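Long-range contacts in putative sugar ABC transporter (PDB 5ULB), which probably captures methylthioribose or a related sugar in the periplasm for an ABC importer, and here holds its seleno analogue: residues P8-I13 with K276-E281; K46-K51 with P326-L331; G59-F64 with Q83-Y88; V258-K263 with F288-I293. All coordinates share one frame; numbering follows the deposited sequence. Where two conformers were deposited one is given.

How the interactions relate
Three of the four contacts involve one lobe of a two-lobed periplasmic binding protein. Interactions 1 and 2 lie at its far end, with centres about 11 Å apart, and they touch through Trp327. Both are closed by parts distant in sequence, and their segments alternate along the chain. Helix 262-278 joins interactions 1 and 4: it starts at the crossover of interaction 4 and ends at interaction 1, whose centre lies about 29 Å away. Interaction 3 is at the sugar cleft, with its centre about 25 Å from that of interaction 4. It falls between the two segments of interaction 2 in sequence. The N- and C-terminal segments pack on the lobe that carries interaction 3.

Interaction 1. Residues P8-I13 with K276-E281; sequences PIPDAI and KIAGEE
The two backbones come closest where Ala12, in the first turn of helix 11-14, lies 5.5 Å in CA-CA distance from Ala278 at the end of helix 262-278. Pro10 takes the N-cap position on one side. Gly279 closes the other helix in a Schellman motif, with a positive phi of 86°. The Ala278 methyl is the hub. Pro10 lays CB and CG of its ring against it, and Pro10 CB is 3.7 Å from Ala278 CB. Ile13 brings up CD1, which stops 4.2 Å from the same Ala278 CB. In both isoleucines CG1 stands beside the backbone N and CG2 is anti to it. Their side chains cross at about a right angle, and Ile13 CG1 meets Ile277 CG2 at 4.0 Å. The Ala12 methyl rests near a carbonyl, with its CB 3.5 Å from Ile277 O. No direct hydrogen bond links the segments. One water does so instead: it accepts from Ala12 N at 2.9 Å and donates to Ala278 O at 2.9 Å. A first-turn N-H and a last-turn carbonyl are therefore both satisfied. Trp327 packs against Pro10, Ile13 and Ala278. This is surface packing of two helix ends, the start of one against the Schellman-closed end of the other, and it joins the N-terminal segment to the C-terminal end of helix 262-278.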
loop_
_atom_site.group_PDB
_atom_site.type_symbol
_atom_site.label_atom_id
_atom_site.label_comp_id
_atom_site.label_asym_id
_atom_site.label_seq_id
_atom_site.Cartn_x
_atom_site.Cartn_y
_atom_site.Cartn_z
ATOM N N PRO A 8 -14.595 28.658 -7.266
ATOM C CA PRO A 8 -13.900 28.858 -8.515
ATOM C C PRO A 8 -12.686 27.980 -8.632
ATOM O O PRO A 8 -11.955 27.676 -7.650
ATOM C CB PRO A 8 -13.411 30.288 -8.433
ATOM C CG PRO A 8 -14.341 30.936 -7.541
ATOM C CD PRO A 8 -14.607 29.907 -6.511
ATOM N N ILE A 9 -12.454 27.495 -9.851
ATOM C CA ILE A 9 -11.215 26.764 -10.170
ATOM C C ILE A 9 -10.006 27.678 -9.988
ATOM O O ILE A 9 -10.033 28.755 -10.585
ATOM C CB ILE A 9 -11.356 26.108 -11.557
ATOM C CG1 ILE A 9 -12.508 25.079 -11.553
ATOM C CG2 ILE A 9 -10.017 25.436 -11.976
ATOM C CD1 ILE A 9 -12.985 24.747 -12.940
ATOM N N PRO A 10 -8.970 27.241 -9.234
ATOM C CA PRO A 10 -7.748 28.103 -9.103
ATOM C C PRO A 10 -7.154 28.467 -10.440
ATOM O O PRO A 10 -7.142 27.664 -11.381
ATOM C CB PRO A 10 -6.804 27.171 -8.357
ATOM C CG PRO A 10 -7.724 26.382 -7.560
ATOM C CD PRO A 10 -8.875 26.053 -8.423
ATOM N N ASP A 11 -6.640 29.669 -10.531
ATOM C CA ASP A 11 -6.124 30.184 -11.746
ATOM C C ASP A 11 -5.088 29.306 -12.422
ATOM O O ASP A 11 -5.105 29.241 -13.654
ATOM C CB ASP A 11 -5.531 31.560 -11.446
ATOM C CG ASP A 11 -4.928 32.240 -12.651
ATOM O OD1 ASP A 11 -5.746 32.586 -13.556
ATOM O OD2 ASP A 11 -3.674 32.453 -12.628
ATOM N N ALA A 12 -4.129 28.742 -11.684
ATOM C CA ALA A 12 -3.069 28.013 -12.335
ATOM C C ALA A 12 -3.651 26.805 -13.065
ATOM O O ALA A 12 -3.086 26.381 -14.062
ATOM C CB ALA A 12 -2.018 27.547 -11.342
ATOM N N ILE A 13 -4.788 26.246 -12.602
ATOM C CA ILE A 13 -5.450 25.135 -13.337
ATOM C C ILE A 13 -6.303 25.698 -14.466
ATOM O O ILE A 13 -6.188 25.228 -15.617
ATOM C CB ILE A 13 -6.194 24.269 -12.350
ATOM C CG1 ILE A 13 -5.119 23.498 -11.475
ATOM C CG2 ILE A 13 -7.095 23.244 -13.006
ATOM C CD1 ILE A 13 -5.733 22.726 -10.355
ATOM N N LYS A 276 -0.938 21.324 -4.832
ATOM C CA LYS A 276 0.342 21.947 -5.112
ATOM C C LYS A 276 0.311 22.706 -6.438
ATOM O O LYS A 276 0.782 23.852 -6.514
ATOM C CB LYS A 276 1.441 20.902 -5.164
ATOM C CG LYS A 276 1.722 20.264 -3.760
ATOM C CD LYS A 276 2.533 19.002 -3.861
ATOM C CE LYS A 276 2.639 18.211 -2.539
ATOM N NZ LYS A 276 3.293 19.033 -1.493
ATOM N N ILE A 277 -0.295 22.101 -7.495
ATOM C CA ILE A 277 -0.357 22.804 -8.792
ATOM C C ILE A 277 -1.164 24.079 -8.623
ATOM O O ILE A 277 -0.852 25.099 -9.208
ATOM C CB ILE A 277 -0.959 21.849 -9.823
ATOM C CG1 ILE A 277 0.066 20.739 -10.150
ATOM C CG2 ILE A 277 -1.218 22.568 -11.135
ATOM C CD1 ILE A 277 -0.484 19.539 -10.933
ATOM N N ALA A 278 -2.253 24.011 -7.826
ATOM C CA ALA A 278 -3.108 25.175 -7.596
ATOM C C ALA A 278 -2.497 26.245 -6.734
ATOM O O ALA A 278 -3.068 27.346 -6.633
ATOM C CB ALA A 278 -4.375 24.708 -6.962
ATOM N N GLY A 279 -1.391 25.938 -6.087
ATOM C CA GLY A 279 -0.751 26.943 -5.198
ATOM C C GLY A 279 -1.310 26.975 -3.761
ATOM O O GLY A 279 -1.081 27.968 -3.057
ATOM N N GLU A 280 -1.969 25.924 -3.338
ATOM C CA GLU A 280 -2.551 25.784 -1.991
ATOM C C GLU A 280 -1.594 25.075 -1.063
ATOM O O GLU A 280 -0.879 24.154 -1.494
ATOM C CB GLU A 280 -3.887 25.054 -2.057
ATOM C CG GLU A 280 -4.994 25.802 -2.735
ATOM C CD GLU A 280 -6.332 25.085 -2.733
ATOM O OE1 GLU A 280 -6.464 23.858 -2.363
ATOM O OE2 GLU A 280 -7.309 25.759 -2.968
ATOM N N GLU A 281 -1.566 25.480 0.203
ATOM C CA GLU A 281 -0.681 24.864 1.179
ATOM C C GLU A 281 -0.913 23.385 1.301
ATOM O O GLU A 281 -2.089 22.963 1.342
ATOM C CB GLU A 281 -0.872 25.552 2.532
ATOM C CG GLU A 281 -0.040 24.981 3.665
ATOM C CD GLU A 281 -0.312 25.641 5.021
ATOM O OE1 GLU A 281 -1.280 26.468 5.109
ATOM O OE2 GLU A 281 0.478 25.356 5.922
HETATM O O HOH W 1 -3.647 29.120 -8.806
#

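Interaction 2. Residues K46-K51 with P326-L331; sequences KKLGFK and PWFATL
Leu48 is the centre of this contact, and its two methyls do different work. Leu48 CD1 sits over one face of the Phe328 ring, 4.2 Å from the ring centroid and 18° off the normal, a CH-pi contact. Leu48 CD2 reaches the root of the same side chain and lies 3.7 Å from Phe328 CB. It also meets the next helical turn, 4.1 Å from Leu331 CB. Leu331 points at the 46-51 segment. Both its methyls rest against one carbonyl oxygen, and Leu331 CD1 lies 3.8 Å from Leu48 O. Lys47 runs out fully extended beside this core, and its CE comes within 4.4 Å of Phe328 O. There is no hydrogen bond between the segments, so packing alone joins them.

The next shell packs round them. The Phe50 ring carries Leu48 CB over its centre, 4.0 Å above the plane. Trp327 lies beside Phe328 in the sequence. Phe328 CD1 lies 3.5 Å above one face of the Trp327 ring system, toward the rim, while Leu331 CD1 meets the edge of Trp327 in plane. Gly49 turns the chain at the end of helix 32-48 with a Schellman motif, which brings the Phe50 ring against Leu48. Farther out, Leu270 and Ala274 of helix 262-278 touch Leu48, and Arg271 touches Phe328. The result is a buried helix-helix contact, with the C-terminal helix 327-335 packed on the end of helix 32-48 in the lobe of a periplasmic binding protein.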
loop_
_atom_site.group_PDB
_atom_site.type_symbol
_atom_site.label_atom_id
_atom_site.label_comp_id
_atom_site.label_asym_id
_atom_site.label_seq_id
_atom_site.Cartn_x
_atom_site.Cartn_y
_atom_site.Cartn_z
ATOM N N LYS A 46 -9.091 11.448 -13.214
ATOM C CA LYS A 46 -10.177 11.578 -14.153
ATOM C C LYS A 46 -11.266 12.513 -13.636
ATOM O O LYS A 46 -11.760 13.349 -14.378
ATOM C CB LYS A 46 -10.768 10.196 -14.442
ATOM C CG LYS A 46 -11.866 10.118 -15.481
ATOM C CD LYS A 46 -12.328 8.739 -15.817
ATOM C CE LYS A 46 -13.488 8.827 -16.773
ATOM N NZ LYS A 46 -14.443 7.780 -16.275
ATOM N N LYS A 47 -11.569 12.408 -12.317
ATOM C CA LYS A 47 -12.572 13.294 -11.703
ATOM C C LYS A 47 -12.207 14.767 -11.903
ATOM O O LYS A 47 -13.038 15.622 -12.118
ATOM C CB LYS A 47 -12.732 12.934 -10.229
ATOM C CG LYS A 47 -13.691 13.741 -9.454
ATOM C CD LYS A 47 -13.646 13.528 -7.928
ATOM C CE LYS A 47 -14.674 14.488 -7.238
ATOM N NZ LYS A 47 -14.561 14.459 -5.743
ATOM N N LEU A 48 -10.885 15.018 -11.783
ATOM C CA LEU A 48 -10.389 16.415 -11.825
ATOM C C LEU A 48 -10.040 16.879 -13.213
ATOM O O LEU A 48 -9.678 17.997 -13.447
ATOM C CB LEU A 48 -9.210 16.598 -10.969
ATOM C CG LEU A 48 -9.429 16.312 -9.465
ATOM C CD1 LEU A 48 -8.213 16.769 -8.650
ATOM C CD2 LEU A 48 -10.613 17.098 -8.922
ATOM N N GLY A 49 -10.198 16.017 -14.206
ATOM C CA GLY A 49 -9.865 16.326 -15.620
ATOM C C GLY A 49 -8.427 16.204 -15.986
ATOM O O GLY A 49 -8.045 16.720 -17.037
ATOM N N PHE A 50 -7.632 15.557 -15.158
ATOM C CA PHE A 50 -6.201 15.395 -15.389
ATOM C C PHE A 50 -5.899 14.185 -16.237
ATOM O O PHE A 50 -6.629 13.188 -16.184
ATOM C CB PHE A 50 -5.468 15.236 -14.074
ATOM C CG PHE A 50 -5.468 16.428 -13.131
ATOM C CD1 PHE A 50 -6.082 17.602 -13.372
ATOM C CD2 PHE A 50 -4.810 16.285 -11.925
ATOM C CE1 PHE A 50 -6.017 18.661 -12.421
ATOM C CE2 PHE A 50 -4.759 17.271 -10.996
ATOM C CZ PHE A 50 -5.341 18.477 -11.211
ATOM N N LYS A 51 -4.862 14.251 -17.050
ATOM C CA LYS A 51 -4.327 13.039 -17.730
ATOM C C LYS A 51 -3.370 12.405 -16.725
ATOM O O LYS A 51 -2.499 13.069 -16.188
ATOM C CB LYS A 51 -3.604 13.464 -18.960
ATOM C CG LYS A 51 -2.906 12.337 -19.712
ATOM C CD LYS A 51 -2.390 12.728 -21.078
ATOM C CE LYS A 51 -1.627 11.686 -21.892
ATOM N NZ LYS A 51 -2.129 10.346 -21.852
ATOM N N PRO A 326 -12.803 22.459 -2.091
ATOM C CA PRO A 326 -14.138 22.622 -2.624
ATOM C C PRO A 326 -14.227 22.751 -4.128
ATOM O O PRO A 326 -15.211 22.376 -4.751
ATOM C CB PRO A 326 -14.639 23.894 -1.994
ATOM C CG PRO A 326 -13.588 24.364 -1.075
ATOM C CD PRO A 326 -12.486 23.462 -1.061
ATOM N N TRP A 327 -13.172 23.250 -4.761
ATOM C CA TRP A 327 -13.139 23.377 -6.230
ATOM C C TRP A 327 -12.955 22.020 -6.892
ATOM O O TRP A 327 -13.030 21.949 -8.125
ATOM C CB TRP A 327 -12.076 24.400 -6.717
ATOM C CG TRP A 327 -10.769 24.272 -6.146
ATOM C CD1 TRP A 327 -10.326 24.924 -5.017
ATOM C CD2 TRP A 327 -9.660 23.452 -6.552
ATOM N NE1 TRP A 327 -9.064 24.541 -4.652
ATOM C CE2 TRP A 327 -8.600 23.673 -5.606
ATOM C CE3 TRP A 327 -9.453 22.591 -7.626
ATOM C CZ2 TRP A 327 -7.368 23.113 -5.726
ATOM C CZ3 TRP A 327 -8.187 21.976 -7.770
ATOM C CH2 TRP A 327 -7.149 22.254 -6.839
ATOM N N PHE A 328 -12.663 20.924 -6.176
ATOM C CA PHE A 328 -12.666 19.588 -6.827
ATOM C C PHE A 328 -14.036 19.315 -7.397
ATOM O O PHE A 328 -14.116 18.722 -8.472
ATOM C CB PHE A 328 -12.242 18.511 -5.861
ATOM C CG PHE A 328 -10.772 18.519 -5.442
ATOM C CD1 PHE A 328 -9.793 19.355 -5.996
ATOM C CD2 PHE A 328 -10.348 17.594 -4.493
ATOM C CE1 PHE A 328 -8.532 19.290 -5.519
ATOM C CE2 PHE A 328 -9.044 17.547 -4.035
ATOM C CZ PHE A 328 -8.129 18.419 -4.548
ATOM N N ALA A 329 -15.125 19.673 -6.671
ATOM C CA ALA A 329 -16.446 19.497 -7.176
ATOM C C ALA A 329 -16.666 20.295 -8.446
ATOM O O ALA A 329 -17.356 19.867 -9.382
ATOM C CB ALA A 329 -17.509 19.796 -6.137
ATOM N N THR A 330 -16.134 21.497 -8.495
ATOM C CA THR A 330 -16.283 22.326 -9.685
ATOM C C THR A 330 -15.635 21.637 -10.862
ATOM O O THR A 330 -16.162 21.660 -11.965
ATOM C CB THR A 330 -15.660 23.731 -9.390
ATOM O OG1 THR A 330 -16.197 24.163 -8.134
ATOM C CG2 THR A 330 -16.008 24.674 -10.466
ATOM N N LEU A 331 -14.404 21.189 -10.666
ATOM C CA LEU A 331 -13.666 20.443 -11.712
ATOM C C LEU A 331 -14.381 19.221 -12.133
ATOM O O LEU A 331 -14.439 18.955 -13.351
ATOM C CB LEU A 331 -12.255 20.037 -11.311
ATOM C CG LEU A 331 -11.312 21.128 -11.456
ATOM C CD1 LEU A 331 -9.975 20.701 -10.856
ATOM C CD2 LEU A 331 -11.072 21.487 -12.886
#

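Interaction 3. Residues G59-F64 with Q83-Y88; sequences GDDARF and QGRDPY
Asp61 leaves the first turn of helix 61-73 with CG beside its backbone N, chi1 -66°. Its CB packs 3.8 Å from Tyr88 CE2. The carboxylate then splits its work between two oxygens. Asp61 OD1 takes a short hydrogen bond of 2.6 Å from Tyr88 OH on its anti lone pair, at the edge of the tyrosine ring. It also accepts from Asn27. Arg85 CD lies 3.5 Å from Asp61 OD1. The second oxygen, Asp61 OD2, meets Arg85 NH2 directly in no more than a long salt bridge, at 3.9 Å. It stands over a face of the guanidinium, so charge alone acts there. A water closes the gap: it donates to the Gly59 carbonyl and, at 2.6 Å, to Asp61 OD2, and accepts from Arg85 NH2 at 2.8 Å.

Tyr88 OH is gripped twice, because it also accepts from Arg85 N at 3.0 Å. This holds the loop to its own tyrosine. Phe64 and Tyr88 meet rim to rim with planes at 49°, and Phe64 CD2 lies 3.6 Å from Tyr88 CE1. Phe64 CZ also touches Gly84.

The loop carries Gln83 of the sugar pocket, whose NE2 makes a weak hydrogen bond to O4 of the ligand. Arg85 makes a cation-pi contact with Phe153, another pocket residue. This is the loop after strand 78-82 at the ligand cleft of a periplasmic sugar-binding protein.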
loop_
_atom_site.group_PDB
_atom_site.type_symbol
_atom_site.label_atom_id
_atom_site.label_comp_id
_atom_site.label_asym_id
_atom_site.label_seq_id
_atom_site.Cartn_x
_atom_site.Cartn_y
_atom_site.Cartn_z
ATOM N N GLY A 59 9.801 -3.575 -9.621
ATOM C CA GLY A 59 10.812 -3.692 -8.560
ATOM C C GLY A 59 12.238 -3.476 -8.986
ATOM O O GLY A 59 13.131 -3.551 -8.147
ATOM N N ASP A 60 12.472 -3.100 -10.271
ATOM C CA ASP A 60 13.809 -2.877 -10.793
ATOM C C ASP A 60 14.095 -1.416 -10.614
ATOM O O ASP A 60 13.522 -0.545 -11.272
ATOM C CB ASP A 60 13.851 -3.336 -12.255
ATOM C CG ASP A 60 15.098 -3.051 -12.994
ATOM O OD1 ASP A 60 15.817 -2.147 -12.690
ATOM O OD2 ASP A 60 15.406 -3.832 -13.968
ATOM N N ASP A 61 15.046 -1.125 -9.705
ATOM C CA ASP A 61 15.306 0.239 -9.378
ATOM C C ASP A 61 15.861 1.063 -10.538
ATOM O O ASP A 61 15.669 2.306 -10.605
ATOM C CB ASP A 61 16.244 0.323 -8.201
ATOM C CG ASP A 61 15.627 -0.234 -6.885
ATOM O OD1 ASP A 61 14.821 0.442 -6.254
ATOM O OD2 ASP A 61 15.935 -1.439 -6.626
ATOM N N ALA A 62 16.615 0.420 -11.441
ATOM C CA ALA A 62 17.102 1.097 -12.636
ATOM C C ALA A 62 16.004 1.542 -13.531
ATOM O O ALA A 62 16.012 2.710 -14.022
ATOM C CB ALA A 62 18.075 0.272 -13.371
ATOM N N ARG A 63 15.033 0.678 -13.717
ATOM C CA ARG A 63 13.868 0.991 -14.578
ATOM C C ARG A 63 13.041 2.082 -13.882
ATOM O O ARG A 63 12.552 3.023 -14.550
ATOM C CB ARG A 63 13.051 -0.241 -14.831
ATOM C CG ARG A 63 13.823 -1.290 -15.674
ATOM C CD ARG A 63 13.077 -2.540 -16.118
ATOM N NE ARG A 63 12.168 -2.197 -17.204
ATOM C CZ ARG A 63 10.882 -1.986 -17.072
ATOM N NH1 ARG A 63 10.207 -1.663 -18.191
ATOM N NH2 ARG A 63 10.289 -2.097 -15.876
ATOM N N PHE A 64 12.896 2.053 -12.543
ATOM C CA PHE A 64 12.217 3.088 -11.775
ATOM C C PHE A 64 12.842 4.450 -12.061
ATOM O O PHE A 64 12.161 5.423 -12.436
ATOM C CB PHE A 64 12.287 2.765 -10.309
ATOM C CG PHE A 64 11.548 3.792 -9.442
ATOM C CD1 PHE A 64 10.180 3.661 -9.242
ATOM C CD2 PHE A 64 12.200 4.789 -8.843
ATOM C CE1 PHE A 64 9.556 4.543 -8.418
ATOM C CE2 PHE A 64 11.545 5.709 -8.042
ATOM C CZ PHE A 64 10.245 5.590 -7.865
ATOM N N GLN A 83 7.131 3.716 -3.440
ATOM C CA GLN A 83 8.143 2.744 -3.168
ATOM C C GLN A 83 9.512 3.056 -3.754
ATOM O O GLN A 83 10.346 2.174 -3.968
ATOM C CB GLN A 83 7.736 1.284 -3.507
ATOM C CG GLN A 83 6.628 0.673 -2.559
ATOM C CD GLN A 83 5.281 1.048 -2.890
ATOM O OE1 GLN A 83 5.013 1.398 -4.041
ATOM N NE2 GLN A 83 4.373 1.034 -1.925
ATOM N N GLY A 84 9.813 4.353 -3.913
ATOM C CA GLY A 84 11.204 4.753 -4.272
ATOM C C GLY A 84 12.151 4.443 -3.146
ATOM O O GLY A 84 11.834 4.691 -1.975
ATOM N N ARG A 85 13.305 3.878 -3.481
ATOM C CA ARG A 85 14.248 3.405 -2.480
ATOM C C ARG A 85 15.450 4.336 -2.340
ATOM O O ARG A 85 15.752 5.185 -3.200
ATOM C CB ARG A 85 14.690 1.959 -2.790
ATOM C CG ARG A 85 13.578 0.978 -2.706
ATOM C CD ARG A 85 13.999 -0.488 -3.002
ATOM N NE ARG A 85 15.200 -0.825 -2.322
ATOM C CZ ARG A 85 15.674 -1.990 -2.348
ATOM N NH1 ARG A 85 16.809 -2.241 -1.670
ATOM N NH2 ARG A 85 15.041 -2.850 -3.130
ATOM N N ASP A 86 16.163 4.098 -1.264
ATOM C CA ASP A 86 17.533 4.589 -1.179
ATOM C C ASP A 86 18.410 3.787 -2.131
ATOM O O ASP A 86 18.140 2.635 -2.402
ATOM C CB ASP A 86 18.051 4.330 0.289
ATOM C CG ASP A 86 17.628 5.443 1.298
ATOM O OD1 ASP A 86 17.716 6.643 0.925
ATOM O OD2 ASP A 86 17.308 5.034 2.425
ATOM N N PRO A 87 19.456 4.389 -2.645
ATOM C CA PRO A 87 20.027 5.716 -2.275
ATOM C C PRO A 87 19.535 6.839 -3.128
ATOM O O PRO A 87 19.848 8.021 -2.837
ATOM C CB PRO A 87 21.522 5.528 -2.609
ATOM C CG PRO A 87 21.524 4.605 -3.745
ATOM C CD PRO A 87 20.414 3.582 -3.450
ATOM N N TYR A 88 18.783 6.521 -4.171
ATOM C CA TYR A 88 18.582 7.522 -5.248
ATOM C C TYR A 88 17.365 8.492 -5.078
ATOM O O TYR A 88 17.291 9.507 -5.809
ATOM C CB TYR A 88 18.486 6.778 -6.617
ATOM C CG TYR A 88 17.369 5.733 -6.550
ATOM C CD1 TYR A 88 16.074 6.107 -6.711
ATOM C CD2 TYR A 88 17.666 4.352 -6.259
ATOM C CE1 TYR A 88 15.033 5.188 -6.650
ATOM C CE2 TYR A 88 16.647 3.440 -6.141
ATOM C CZ TYR A 88 15.286 3.854 -6.349
ATOM O OH TYR A 88 14.284 2.952 -6.183
HETATM O O HOH W 2 13.845 -2.542 -5.601
#

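Interaction 4. Residues V258-K263 with F288-I293; sequences VAVDPK and FRAASI
This contact belongs to the hinge between the two lobes of the periplasmic binding fold. Strand 254-259 runs antiparallel to strand 285-294, and the chain then passes into helix 262-278. Ala259 and Ala291 form a hydrogen-bonded pair. Ala259 N gives to Ala291 O at 2.9 Å, in the carbonyl plane. Ala291 N gives to Ala259 O at 3.0 Å, but from above the carbonyl plane. Val258 and Ser292 are the neighbouring non-hydrogen-bonded pair, and both Val258 methyls lie beside Ser292 OG. Past Ala259 the backbone pairing stops. A water donates to Ala259 O at 3.2 Å and to Arg289 O at 2.6 Å. Val260 packs its two branches on the other strand. Val260 CG1, anti to the backbone N, lies 3.9 Å from Phe288 CB, and Val260 CG2 lies 3.8 Å from Ala290 CB. The Ala290 methyl also presses close to a carbonyl, its CB 3.2 Å from Ala259 O. Asp261 starts the helix, its OD1 capping Lys263 N at 2.9 Å. Two backbone bonds thus pin the strands in register at the crossover, and apolar packing continues past them. Lobe motion about such crossovers is known in the family, probably also here.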
loop_
_atom_site.group_PDB
_atom_site.type_symbol
_atom_site.label_atom_id
_atom_site.label_comp_id
_atom_site.label_asym_id
_atom_site.label_seq_id
_atom_site.Cartn_x
_atom_site.Cartn_y
_atom_site.Cartn_z
ATOM N N VAL A 258 -4.925 -6.151 8.398
ATOM C CA VAL A 258 -4.882 -4.791 8.916
ATOM C C VAL A 258 -4.474 -3.908 7.712
ATOM O O VAL A 258 -3.411 -4.202 7.144
ATOM C CB VAL A 258 -3.924 -4.662 10.104
ATOM C CG1 VAL A 258 -4.013 -3.252 10.634
ATOM C CG2 VAL A 258 -4.297 -5.648 11.189
ATOM N N ALA A 259 -5.325 -2.937 7.384
ATOM C CA ALA A 259 -5.138 -2.349 6.032
ATOM C C ALA A 259 -5.703 -0.954 5.896
ATOM O O ALA A 259 -6.598 -0.561 6.628
ATOM C CB ALA A 259 -5.833 -3.258 5.019
ATOM N N VAL A 260 -5.134 -0.261 4.921
ATOM C CA VAL A 260 -5.646 0.976 4.363
ATOM C C VAL A 260 -6.117 0.666 2.956
ATOM O O VAL A 260 -5.439 -0.107 2.230
ATOM C CB VAL A 260 -4.550 2.101 4.348
ATOM C CG1 VAL A 260 -5.055 3.378 3.760
ATOM C CG2 VAL A 260 -3.954 2.331 5.747
ATOM N N ASP A 261 -7.176 1.263 2.513
ATOM C CA ASP A 261 -7.669 1.049 1.115
ATOM C C ASP A 261 -6.616 1.714 0.170
ATOM O O ASP A 261 -6.427 2.927 0.207
ATOM C CB ASP A 261 -9.000 1.753 0.890
ATOM C CG ASP A 261 -9.606 1.546 -0.498
ATOM O OD1 ASP A 261 -8.909 0.979 -1.380
ATOM O OD2 ASP A 261 -10.778 1.967 -0.638
ATOM N N PRO A 262 -5.926 0.917 -0.685
ATOM C CA PRO A 262 -4.949 1.552 -1.566
ATOM C C PRO A 262 -5.531 2.467 -2.528
ATOM O O PRO A 262 -4.777 3.389 -2.975
ATOM C CB PRO A 262 -4.230 0.312 -2.197
ATOM C CG PRO A 262 -4.611 -0.885 -1.409
ATOM C CD PRO A 262 -5.979 -0.544 -0.874
ATOM N N LYS A 263 -6.794 2.338 -2.894
ATOM C CA LYS A 263 -7.398 3.311 -3.795
ATOM C C LYS A 263 -7.395 4.687 -3.120
ATOM O O LYS A 263 -7.247 5.695 -3.802
ATOM C CB LYS A 263 -8.832 2.949 -4.092
ATOM C CG LYS A 263 -8.979 1.711 -4.934
ATOM C CD LYS A 263 -10.401 1.608 -5.520
ATOM C CE LYS A 263 -11.163 2.899 -5.404
ATOM N NZ LYS A 263 -11.150 3.886 -6.565
ATOM N N PHE A 288 -1.665 7.755 6.676
ATOM C CA PHE A 288 -2.944 7.157 6.566
ATOM C C PHE A 288 -3.217 6.254 7.769
ATOM O O PHE A 288 -2.328 5.611 8.240
ATOM C CB PHE A 288 -2.997 6.255 5.291
ATOM C CG PHE A 288 -2.833 7.050 4.034
ATOM C CD1 PHE A 288 -3.915 7.594 3.399
ATOM C CD2 PHE A 288 -1.614 7.231 3.444
ATOM C CE1 PHE A 288 -3.770 8.367 2.234
ATOM C CE2 PHE A 288 -1.422 7.997 2.247
ATOM C CZ PHE A 288 -2.524 8.588 1.677
ATOM N N ARG A 289 -4.464 6.140 8.136
ATOM C CA ARG A 289 -4.904 5.249 9.263
ATOM C C ARG A 289 -5.535 3.978 8.745
ATOM O O ARG A 289 -6.397 4.026 7.817
ATOM C CB ARG A 289 -5.939 6.029 10.162
ATOM C CG ARG A 289 -5.310 7.194 10.869
ATOM C CD ARG A 289 -6.111 7.746 12.041
ATOM N NE ARG A 289 -5.639 9.145 12.183
ATOM C CZ ARG A 289 -6.255 10.119 11.584
ATOM N NH1 ARG A 289 -7.343 9.773 10.949
ATOM N NH2 ARG A 289 -5.855 11.347 11.661
ATOM N N ALA A 290 -5.251 2.894 9.428
ATOM C CA ALA A 290 -5.771 1.563 8.960
ATOM C C ALA A 290 -6.871 1.080 9.828
ATOM O O ALA A 290 -7.131 1.617 10.944
ATOM C CB ALA A 290 -4.717 0.534 8.969
ATOM N N ALA A 291 -7.607 0.092 9.349
ATOM C CA ALA A 291 -8.603 -0.636 10.049
ATOM C C ALA A 291 -8.190 -2.091 10.147
ATOM O O ALA A 291 -7.523 -2.620 9.262
ATOM C CB ALA A 291 -9.968 -0.542 9.337
ATOM N N SER A 292 -8.609 -2.737 11.238
ATOM C CA SER A 292 -8.323 -4.125 11.428
ATOM C C SER A 292 -9.593 -4.922 11.037
ATOM O O SER A 292 -10.647 -4.739 11.660
ATOM C CB SER A 292 -7.963 -4.421 12.869
ATOM O OG SER A 292 -6.812 -3.595 13.207
ATOM N N ILE A 293 -9.404 -5.839 10.094
ATOM C CA ILE A 293 -10.502 -6.541 9.465
ATOM C C ILE A 293 -10.443 -8.011 9.904
ATOM O O ILE A 293 -9.585 -8.747 9.473
ATOM C CB ILE A 293 -10.442 -6.476 7.913
ATOM C CG1 ILE A 293 -10.323 -5.047 7.434
ATOM C CG2 ILE A 293 -11.637 -7.208 7.247
ATOM C CD1 ILE A 293 -9.913 -4.882 5.996
HETATM O O HOH W 3 -8.173 2.212 7.065
#